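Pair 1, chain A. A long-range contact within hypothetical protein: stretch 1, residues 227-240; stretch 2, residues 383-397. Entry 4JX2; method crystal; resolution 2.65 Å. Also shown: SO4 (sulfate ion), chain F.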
# COMPACT_ATOMS: atom_id res chain seq x y z
N MSE A 227 8.75 -26.89 6.19
CA MSE A 227 8.44 -25.57 5.64
C MSE A 227 8.83 -24.46 6.60
O MSE A 227 9.44 -23.51 6.15
CB MSE A 227 6.98 -25.46 5.25
CG MSE A 227 6.72 -26.15 3.94
SE MSE A 227 4.99 -25.81 3.25
CE MSE A 227 3.88 -26.99 4.46
N ILE A 228 8.55 -24.62 7.91
CA ILE A 228 8.91 -23.60 8.91
C ILE A 228 10.45 -23.55 9.07
O ILE A 228 11.03 -22.46 9.00
CB ILE A 228 8.18 -23.81 10.27
CG1 ILE A 228 6.62 -23.88 10.11
CG2 ILE A 228 8.60 -22.75 11.30
CD1 ILE A 228 5.91 -22.75 9.18
N GLY A 229 11.09 -24.71 9.22
CA GLY A 229 12.54 -24.82 9.39
C GLY A 229 13.32 -24.14 8.28
O GLY A 229 14.21 -23.33 8.54
N THR A 230 12.95 -24.43 7.03
CA THR A 230 13.58 -23.87 5.82
C THR A 230 13.35 -22.37 5.73
O THR A 230 14.30 -21.66 5.43
CB THR A 230 13.09 -24.57 4.56
OG1 THR A 230 11.66 -24.61 4.57
CG2 THR A 230 13.64 -25.95 4.42
N PHE A 231 12.12 -21.89 6.01
CA PHE A 231 11.80 -20.46 5.99
C PHE A 231 12.66 -19.72 7.05
O PHE A 231 13.21 -18.64 6.77
CB PHE A 231 10.29 -20.21 6.24
CG PHE A 231 9.39 -20.39 5.04
CD1 PHE A 231 9.72 -19.86 3.81
CD2 PHE A 231 8.16 -21.04 5.17
CE1 PHE A 231 8.86 -20.01 2.71
CE2 PHE A 231 7.32 -21.22 4.06
CZ PHE A 231 7.66 -20.69 2.85
N MSE A 232 12.77 -20.32 8.25
CA MSE A 232 13.57 -19.82 9.36
C MSE A 232 15.04 -19.65 8.96
O MSE A 232 15.66 -18.66 9.34
CB MSE A 232 13.50 -20.80 10.55
CG MSE A 232 12.25 -20.68 11.37
SE MSE A 232 12.11 -19.06 12.41
CE MSE A 232 10.38 -19.35 13.28
N LEU A 233 15.60 -20.61 8.22
CA LEU A 233 17.02 -20.56 7.85
C LEU A 233 17.28 -19.52 6.82
O LEU A 233 18.34 -18.90 6.84
CB LEU A 233 17.53 -21.93 7.38
CG LEU A 233 17.56 -23.05 8.45
CD1 LEU A 233 17.79 -24.37 7.79
CD2 LEU A 233 18.63 -22.80 9.51
N THR A 234 16.31 -19.30 5.94
CA THR A 234 16.33 -18.31 4.88
C THR A 234 16.33 -16.92 5.53
O THR A 234 17.17 -16.10 5.16
CB THR A 234 15.16 -18.54 3.91
OG1 THR A 234 15.29 -19.83 3.30
CG2 THR A 234 15.11 -17.52 2.83
N ALA A 235 15.41 -16.66 6.51
CA ALA A 235 15.32 -15.40 7.26
C ALA A 235 16.64 -15.12 7.99
O ALA A 235 17.20 -14.03 7.87
CB ALA A 235 14.18 -15.46 8.26
N LEU A 236 17.14 -16.14 8.73
CA LEU A 236 18.37 -16.09 9.49
C LEU A 236 19.56 -15.73 8.59
O LEU A 236 20.33 -14.86 8.96
CB LEU A 236 18.60 -17.43 10.21
CG LEU A 236 19.92 -17.63 10.99
CD1 LEU A 236 20.11 -16.56 12.08
CD2 LEU A 236 19.99 -19.05 11.59
N GLN A 237 19.68 -16.36 7.41
CA GLN A 237 20.80 -16.13 6.51
C GLN A 237 20.80 -14.71 5.96
O GLN A 237 21.82 -14.02 6.03
CB GLN A 237 20.83 -17.17 5.37
CG GLN A 237 21.90 -16.95 4.27
CD GLN A 237 23.36 -16.99 4.66
OE1 GLN A 237 23.74 -16.83 5.81
NE2 GLN A 237 24.23 -17.20 3.68
N SER A 238 19.65 -14.29 5.46
CA SER A 238 19.41 -12.98 4.86
C SER A 238 19.69 -11.85 5.87
O SER A 238 20.41 -10.89 5.55
CB SER A 238 17.97 -12.95 4.33
OG SER A 238 17.55 -11.65 3.94
N MSE A 239 19.16 -12.00 7.10
CA MSE A 239 19.34 -11.00 8.16
C MSE A 239 20.78 -11.00 8.71
O MSE A 239 21.31 -9.92 8.98
CB MSE A 239 18.33 -11.22 9.28
CG MSE A 239 16.89 -10.92 8.87
SE MSE A 239 15.65 -11.22 10.34
CE MSE A 239 14.04 -11.70 9.37
N ASP A 240 21.41 -12.18 8.85
CA ASP A 240 22.78 -12.28 9.34
C ASP A 240 23.76 -11.65 8.35
O ASP A 240 24.68 -10.94 8.78
CB ASP A 240 23.18 -13.74 9.62
CG ASP A 240 24.59 -13.87 10.14
OD1 ASP A 240 24.86 -13.35 11.23
OD2 ASP A 240 25.44 -14.45 9.43
N MSE A 383 3.37 -11.71 2.53
CA MSE A 383 4.45 -12.42 1.81
C MSE A 383 4.67 -13.68 2.58
O MSE A 383 4.51 -13.64 3.81
CB MSE A 383 5.75 -11.58 1.76
CG MSE A 383 5.58 -10.10 1.98
SE MSE A 383 7.22 -9.12 1.76
CE MSE A 383 7.70 -8.90 3.61
N LEU A 384 5.10 -14.78 1.93
CA LEU A 384 5.37 -16.02 2.71
C LEU A 384 6.49 -15.80 3.76
O LEU A 384 6.42 -16.42 4.82
CB LEU A 384 5.70 -17.24 1.82
CG LEU A 384 4.53 -17.94 1.15
CD1 LEU A 384 5.00 -19.16 0.39
CD2 LEU A 384 3.42 -18.32 2.16
N SER A 385 7.44 -14.86 3.52
CA SER A 385 8.51 -14.56 4.45
C SER A 385 7.99 -13.96 5.79
O SER A 385 8.71 -14.04 6.79
CB SER A 385 9.56 -13.65 3.82
OG SER A 385 9.02 -12.45 3.31
N ASN A 386 6.72 -13.43 5.83
CA ASN A 386 6.09 -12.92 7.06
C ASN A 386 5.78 -14.06 8.04
O ASN A 386 5.52 -13.79 9.22
CB ASN A 386 4.81 -12.15 6.76
CG ASN A 386 4.98 -10.82 6.09
OD1 ASN A 386 6.05 -10.23 6.08
ND2 ASN A 386 3.89 -10.27 5.58
N THR A 387 5.80 -15.34 7.56
CA THR A 387 5.55 -16.52 8.39
C THR A 387 6.55 -16.58 9.55
O THR A 387 6.19 -17.03 10.65
CB THR A 387 5.67 -17.81 7.55
OG1 THR A 387 4.76 -17.76 6.46
CG2 THR A 387 5.45 -19.07 8.36
N VAL A 388 7.82 -16.17 9.29
CA VAL A 388 8.90 -16.28 10.26
C VAL A 388 9.67 -14.95 10.46
O VAL A 388 10.35 -14.81 11.48
CB VAL A 388 9.88 -17.42 9.86
CG1 VAL A 388 9.17 -18.78 9.79
CG2 VAL A 388 10.65 -17.12 8.58
N GLY A 389 9.60 -14.05 9.47
CA GLY A 389 10.32 -12.77 9.45
C GLY A 389 10.20 -11.95 10.71
O GLY A 389 11.23 -11.52 11.26
N PHE A 390 8.94 -11.73 11.20
CA PHE A 390 8.66 -10.99 12.44
C PHE A 390 9.27 -11.70 13.65
O PHE A 390 9.85 -11.03 14.50
CB PHE A 390 7.16 -10.75 12.65
CG PHE A 390 6.58 -9.73 11.69
CD1 PHE A 390 6.11 -10.11 10.44
CD2 PHE A 390 6.49 -8.39 12.05
CE1 PHE A 390 5.61 -9.17 9.54
CE2 PHE A 390 5.96 -7.45 11.16
CZ PHE A 390 5.55 -7.84 9.90
N TRP A 391 9.18 -13.04 13.71
CA TRP A 391 9.76 -13.84 14.81
C TRP A 391 11.30 -13.81 14.79
O TRP A 391 11.91 -13.54 15.83
CB TRP A 391 9.26 -15.30 14.79
CG TRP A 391 9.60 -16.00 16.08
CD1 TRP A 391 8.90 -15.94 17.25
CD2 TRP A 391 10.81 -16.71 16.36
NE1 TRP A 391 9.58 -16.60 18.24
CE2 TRP A 391 10.75 -17.11 17.72
CE3 TRP A 391 11.93 -17.08 15.60
CZ2 TRP A 391 11.76 -17.87 18.33
CZ3 TRP A 391 12.94 -17.81 16.21
CH2 TRP A 391 12.84 -18.22 17.55
N MSE A 392 11.93 -14.14 13.64
CA MSE A 392 13.39 -14.18 13.53
C MSE A 392 14.02 -12.79 13.77
O MSE A 392 15.08 -12.74 14.38
CB MSE A 392 13.85 -14.81 12.20
CG MSE A 392 15.37 -15.05 12.12
SE MSE A 392 16.15 -16.14 13.56
CE MSE A 392 15.76 -17.95 12.90
N ALA A 393 13.38 -11.67 13.36
CA ALA A 393 13.93 -10.34 13.63
C ALA A 393 13.98 -10.09 15.15
O ALA A 393 15.00 -9.65 15.65
CB ALA A 393 13.10 -9.27 12.95
N GLY A 394 12.91 -10.46 15.85
CA GLY A 394 12.81 -10.32 17.30
C GLY A 394 13.76 -11.20 18.08
O GLY A 394 14.38 -10.72 19.04
N GLU A 395 13.89 -12.48 17.67
CA GLU A 395 14.81 -13.44 18.30
C GLU A 395 16.25 -12.98 18.16
O GLU A 395 16.98 -12.98 19.15
CB GLU A 395 14.62 -14.86 17.70
CG GLU A 395 15.56 -15.93 18.26
CD GLU A 395 15.25 -16.48 19.64
OE1 GLU A 395 14.35 -15.93 20.31
OE2 GLU A 395 15.91 -17.46 20.05
N LEU A 396 16.64 -12.57 16.95
CA LEU A 396 18.00 -12.06 16.68
C LEU A 396 18.29 -10.82 17.54
O LEU A 396 19.34 -10.77 18.17
CB LEU A 396 18.20 -11.75 15.19
CG LEU A 396 18.47 -12.98 14.29
CD1 LEU A 396 18.41 -12.57 12.82
CD2 LEU A 396 19.82 -13.66 14.63
N ALA A 397 17.33 -9.88 17.60
CA ALA A 397 17.42 -8.65 18.40
C ALA A 397 17.62 -8.98 19.89
O ALA A 397 18.54 -8.44 20.50
CB ALA A 397 16.18 -7.80 18.19
S SO4 F . 5.53 -15.16 -1.88
O1 SO4 F . 4.60 -16.19 -1.41
O2 SO4 F . 5.28 -14.91 -3.31
O3 SO4 F . 5.31 -13.94 -1.11
O4 SO4 F . 6.92 -15.60 -1.70

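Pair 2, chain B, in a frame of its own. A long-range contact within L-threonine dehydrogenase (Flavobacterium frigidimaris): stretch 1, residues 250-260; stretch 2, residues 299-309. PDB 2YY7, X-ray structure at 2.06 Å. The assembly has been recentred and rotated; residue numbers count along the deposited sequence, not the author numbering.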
# COMPACT_ATOMS: atom_id res chain seq x y z
N THR B 250 11.92 30.05 4.13
CA THR B 250 12.13 31.49 4.02
C THR B 250 11.00 32.24 4.71
O THR B 250 11.24 33.19 5.46
CB THR B 250 12.19 31.95 2.54
OG1 THR B 250 13.28 31.32 1.88
CG2 THR B 250 12.38 33.47 2.46
N GLU B 251 9.77 31.79 4.49
CA GLU B 251 8.62 32.46 5.09
C GLU B 251 8.56 32.32 6.62
O GLU B 251 8.30 33.30 7.31
CB GLU B 251 7.31 31.96 4.47
CG GLU B 251 7.23 32.20 2.96
CD GLU B 251 6.00 31.57 2.31
OE1 GLU B 251 5.77 30.36 2.52
OE2 GLU B 251 5.28 32.28 1.58
N ILE B 252 8.79 31.11 7.15
CA ILE B 252 8.72 30.96 8.60
C ILE B 252 9.89 31.68 9.28
O ILE B 252 9.75 32.21 10.38
CB ILE B 252 8.67 29.47 9.05
CG1 ILE B 252 8.62 29.41 10.58
CG2 ILE B 252 9.88 28.71 8.53
CD1 ILE B 252 8.25 28.06 11.14
N ALA B 253 11.04 31.71 8.61
CA ALA B 253 12.21 32.39 9.15
C ALA B 253 11.93 33.89 9.18
O ALA B 253 12.33 34.59 10.11
CB ALA B 253 13.44 32.09 8.29
N ASN B 254 11.23 34.39 8.16
CA ASN B 254 10.90 35.81 8.08
C ASN B 254 9.88 36.20 9.15
O ASN B 254 9.93 37.30 9.69
CB ASN B 254 10.34 36.17 6.70
CG ASN B 254 11.42 36.27 5.63
OD1 ASN B 254 12.60 36.44 5.95
ND2 ASN B 254 11.02 36.19 4.37
N GLU B 255 8.96 35.29 9.47
CA GLU B 255 7.97 35.58 10.49
C GLU B 255 8.68 35.66 11.85
O GLU B 255 8.36 36.51 12.68
CB GLU B 255 6.89 34.49 10.53
CG GLU B 255 5.70 34.86 11.40
CD GLU B 255 4.94 36.06 10.88
OE1 GLU B 255 4.23 36.71 11.68
OE2 GLU B 255 5.05 36.36 9.67
N ILE B 256 9.64 34.77 12.06
CA ILE B 256 10.40 34.74 13.31
C ILE B 256 11.23 36.02 13.45
O ILE B 256 11.40 36.54 14.56
CB ILE B 256 11.35 33.51 13.36
CG1 ILE B 256 10.52 32.23 13.47
CG2 ILE B 256 12.31 33.62 14.54
CD1 ILE B 256 11.34 30.96 13.38
N LYS B 257 11.73 36.53 12.33
CA LYS B 257 12.53 37.76 12.34
C LYS B 257 11.78 38.97 12.87
O LYS B 257 12.39 39.94 13.31
CB LYS B 257 13.06 38.06 10.94
CG LYS B 257 14.18 37.14 10.49
CD LYS B 257 14.68 37.48 9.10
CE LYS B 257 15.84 36.57 8.71
NZ LYS B 257 16.26 36.75 7.30
N LYS B 258 10.45 38.91 12.82
CA LYS B 258 9.62 40.00 13.33
C LYS B 258 9.70 40.02 14.85
O LYS B 258 9.47 41.05 15.48
CB LYS B 258 8.17 39.83 12.89
CG LYS B 258 7.95 39.91 11.38
CD LYS B 258 6.48 39.76 11.03
CE LYS B 258 6.29 39.71 9.53
NZ LYS B 258 4.85 39.58 9.16
N HIS B 259 10.01 38.87 15.44
CA HIS B 259 10.12 38.74 16.89
C HIS B 259 11.59 38.76 17.33
O HIS B 259 11.90 39.20 18.44
CB HIS B 259 9.47 37.44 17.37
CG HIS B 259 8.00 37.36 17.11
ND1 HIS B 259 7.47 37.06 15.88
CD2 HIS B 259 6.95 37.55 17.94
CE1 HIS B 259 6.15 37.07 15.95
NE2 HIS B 259 5.81 37.37 17.19
N ILE B 260 12.47 38.27 16.47
CA ILE B 260 13.91 38.23 16.75
C ILE B 260 14.59 38.81 15.50
O ILE B 260 15.00 38.08 14.60
CB ILE B 260 14.39 36.79 16.98
CG1 ILE B 260 13.49 36.10 18.02
CG2 ILE B 260 15.82 36.79 17.48
CD1 ILE B 260 13.77 34.63 18.22
N ASP B 299 -2.58 30.32 11.91
CA ASP B 299 -1.91 30.52 10.64
C ASP B 299 -0.45 30.76 11.01
O ASP B 299 -0.12 30.72 12.20
CB ASP B 299 -2.49 31.71 9.86
CG ASP B 299 -2.44 33.02 10.64
OD1 ASP B 299 -2.95 34.02 10.11
OD2 ASP B 299 -1.90 33.05 11.76
N LEU B 300 0.42 30.99 10.04
CA LEU B 300 1.84 31.20 10.32
C LEU B 300 2.12 32.26 11.40
O LEU B 300 2.91 32.03 12.31
CB LEU B 300 2.59 31.56 9.04
CG LEU B 300 4.09 31.82 9.22
CD1 LEU B 300 4.73 30.63 9.95
CD2 LEU B 300 4.74 32.04 7.86
N GLU B 301 1.47 33.42 11.28
CA GLU B 301 1.66 34.51 12.24
C GLU B 301 1.24 34.17 13.68
O GLU B 301 1.99 34.42 14.62
CB GLU B 301 0.91 35.76 11.77
CG GLU B 301 0.81 36.87 12.83
CD GLU B 301 0.15 38.13 12.30
OE1 GLU B 301 -0.90 38.03 11.62
OE2 GLU B 301 0.67 39.23 12.58
N SER B 302 0.04 33.62 13.85
CA SER B 302 -0.43 33.28 15.20
C SER B 302 0.34 32.11 15.81
O SER B 302 0.52 32.05 17.03
CB SER B 302 -1.94 32.99 15.20
OG SER B 302 -2.28 32.00 14.25
N MET B 303 0.80 31.18 14.98
CA MET B 303 1.56 30.06 15.50
C MET B 303 2.94 30.51 15.95
O MET B 303 3.43 30.10 17.00
CB MET B 303 1.71 28.96 14.45
CG MET B 303 2.73 27.92 14.87
SD MET B 303 3.02 26.68 13.63
CE MET B 303 4.11 27.59 12.50
N THR B 304 3.58 31.35 15.14
CA THR B 304 4.91 31.85 15.46
C THR B 304 4.87 32.60 16.79
O THR B 304 5.74 32.43 17.64
CB THR B 304 5.44 32.80 14.36
OG1 THR B 304 5.60 32.06 13.14
CG2 THR B 304 6.79 33.39 14.77
N LYS B 305 3.85 33.43 16.97
CA LYS B 305 3.70 34.20 18.20
C LYS B 305 3.58 33.26 19.40
O LYS B 305 4.30 33.40 20.39
CB LYS B 305 2.46 35.10 18.13
CG LYS B 305 2.20 35.89 19.40
CD LYS B 305 0.90 36.68 19.29
CE LYS B 305 0.66 37.51 20.54
NZ LYS B 305 -0.68 38.17 20.52
N ASP B 306 2.66 32.30 19.29
CA ASP B 306 2.42 31.33 20.35
C ASP B 306 3.64 30.47 20.68
O ASP B 306 3.88 30.15 21.84
CB ASP B 306 1.23 30.44 19.97
CG ASP B 306 0.63 29.72 21.17
OD1 ASP B 306 1.07 28.60 21.49
OD2 ASP B 306 -0.28 30.30 21.81
N MET B 307 4.42 30.11 19.66
CA MET B 307 5.62 29.31 19.89
C MET B 307 6.64 30.11 20.68
O MET B 307 7.18 29.64 21.68
CB MET B 307 6.25 28.88 18.55
CG MET B 307 5.60 27.66 17.90
SD MET B 307 5.83 26.13 18.84
CE MET B 307 7.47 25.63 18.29
N ILE B 308 6.91 31.33 20.23
CA ILE B 308 7.88 32.19 20.90
C ILE B 308 7.46 32.50 22.34
O ILE B 308 8.31 32.59 23.22
CB ILE B 308 8.10 33.49 20.08
CG1 ILE B 308 8.79 33.12 18.76
CG2 ILE B 308 8.96 34.48 20.87
CD1 ILE B 308 8.91 34.26 17.78
N GLU B 309 6.16 32.65 22.58
CA GLU B 309 5.69 32.93 23.93
C GLU B 309 5.98 31.72 24.82
O GLU B 309 6.41 31.87 25.96
CB GLU B 309 4.19 33.22 23.94
CG GLU B 309 3.80 34.51 23.25
CD GLU B 309 2.34 34.88 23.51
OE1 GLU B 309 1.46 34.03 23.27
OE2 GLU B 309 2.08 36.02 23.94

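Both pairs bring two helices together at nearly the same angle. The angle between N-to-C directions is 53° in pair 1 and 56° in pair 2, with signed crossing angles of -53° and -56°. Over 14 central residues the N, CA and C atoms superpose with an RMSD of 0.5 Å. The axes, however, approach to 8.8 Å in pair 1 and 9.8 Å in pair 2, and the buried surface is 712 Å² against 468 Å². In neither pair does a hydrogen bond cross between the stretches; the contact rests on packing, of side chains against side chains and against backbone.

The second helices match most tightly: from A393(A) = K305(B) to L396(A) = I308(B) the CA atoms fall within 0.2 Å. The first stretches coincide best at L236(A) = I256(B), 0.3 Å, and part to 1.5 Å at M239(A) = H259(B).

The closest match of side-chain centres is V388(A) = L300(B), 0.4 Å apart. V388(A) sits as a knob among I228(A), F231(A), M232(A) and A235(A); its CG2 is 3.5 Å from F231(A) O, and its CG1 is 3.7 Å from M232(A) CE. L300(B) points toward the partner in the same way, with CD2 3.8 Å from E251(B) O and CD1 4.1 Å from I252(B) CG1, so both residues pack against backbone as well as side chain at matched positions.

At the centre the allocation of bulk differs. In pair 1 the small A235(A) faces the selenomethionine M392(A), CB to CB 4.0 Å, and the long chain of M392(A) bends over the first helix, its CE 3.6 Å from M232(A) O and 3.9 Å from L236(A) CB. In pair 2 the first helix supplies the longer side chain: E255(B), matching A235(A), meets T304(B), matching M392(A), with E255(B) CG 3.3 Å from T304(B) OG1. The threonine hydroxyl is not left without a partner there, because OG1 donates to L300(B) O at 2.8 Å within its own helix. E255(B) also places OE1 3.4 Å from E301(B) CA, while its OE2 forms a salt bridge with K258(B) NZ at 3.3 Å.

E301(B) matches G389(A). In pair 1 this position is a glycine, and M239(A) CE lies 3.4 Å from G389(A) O; a CB there would come 2.8 Å from S385(A) O, in its own stretch. M239(A) is itself a knob among G389(A), M392(A), A393(A) and L396(A), with SE 3.8 Å from A393(A) N.

Its counterpart H259(B) also points toward the second helix, but places an imidazole there, with NE2 3.9 Å from K305(B) CA and ND1 3.9 Å from T304(B) CG2, while H259(B) CB, outside the ring, makes the closer approach, 3.3 Å from I308(B) CD1. A weak bond from H259(B) ND1 to E255(B) O, 3.4 Å, links the ring to its own stretch. The matched L396(A) likewise receives this residue, its CD1 3.8 Å from M239(A) CB, so an aliphatic side chain, L396(A) or I308(B), packs against the CB of the matched residue in both pairs.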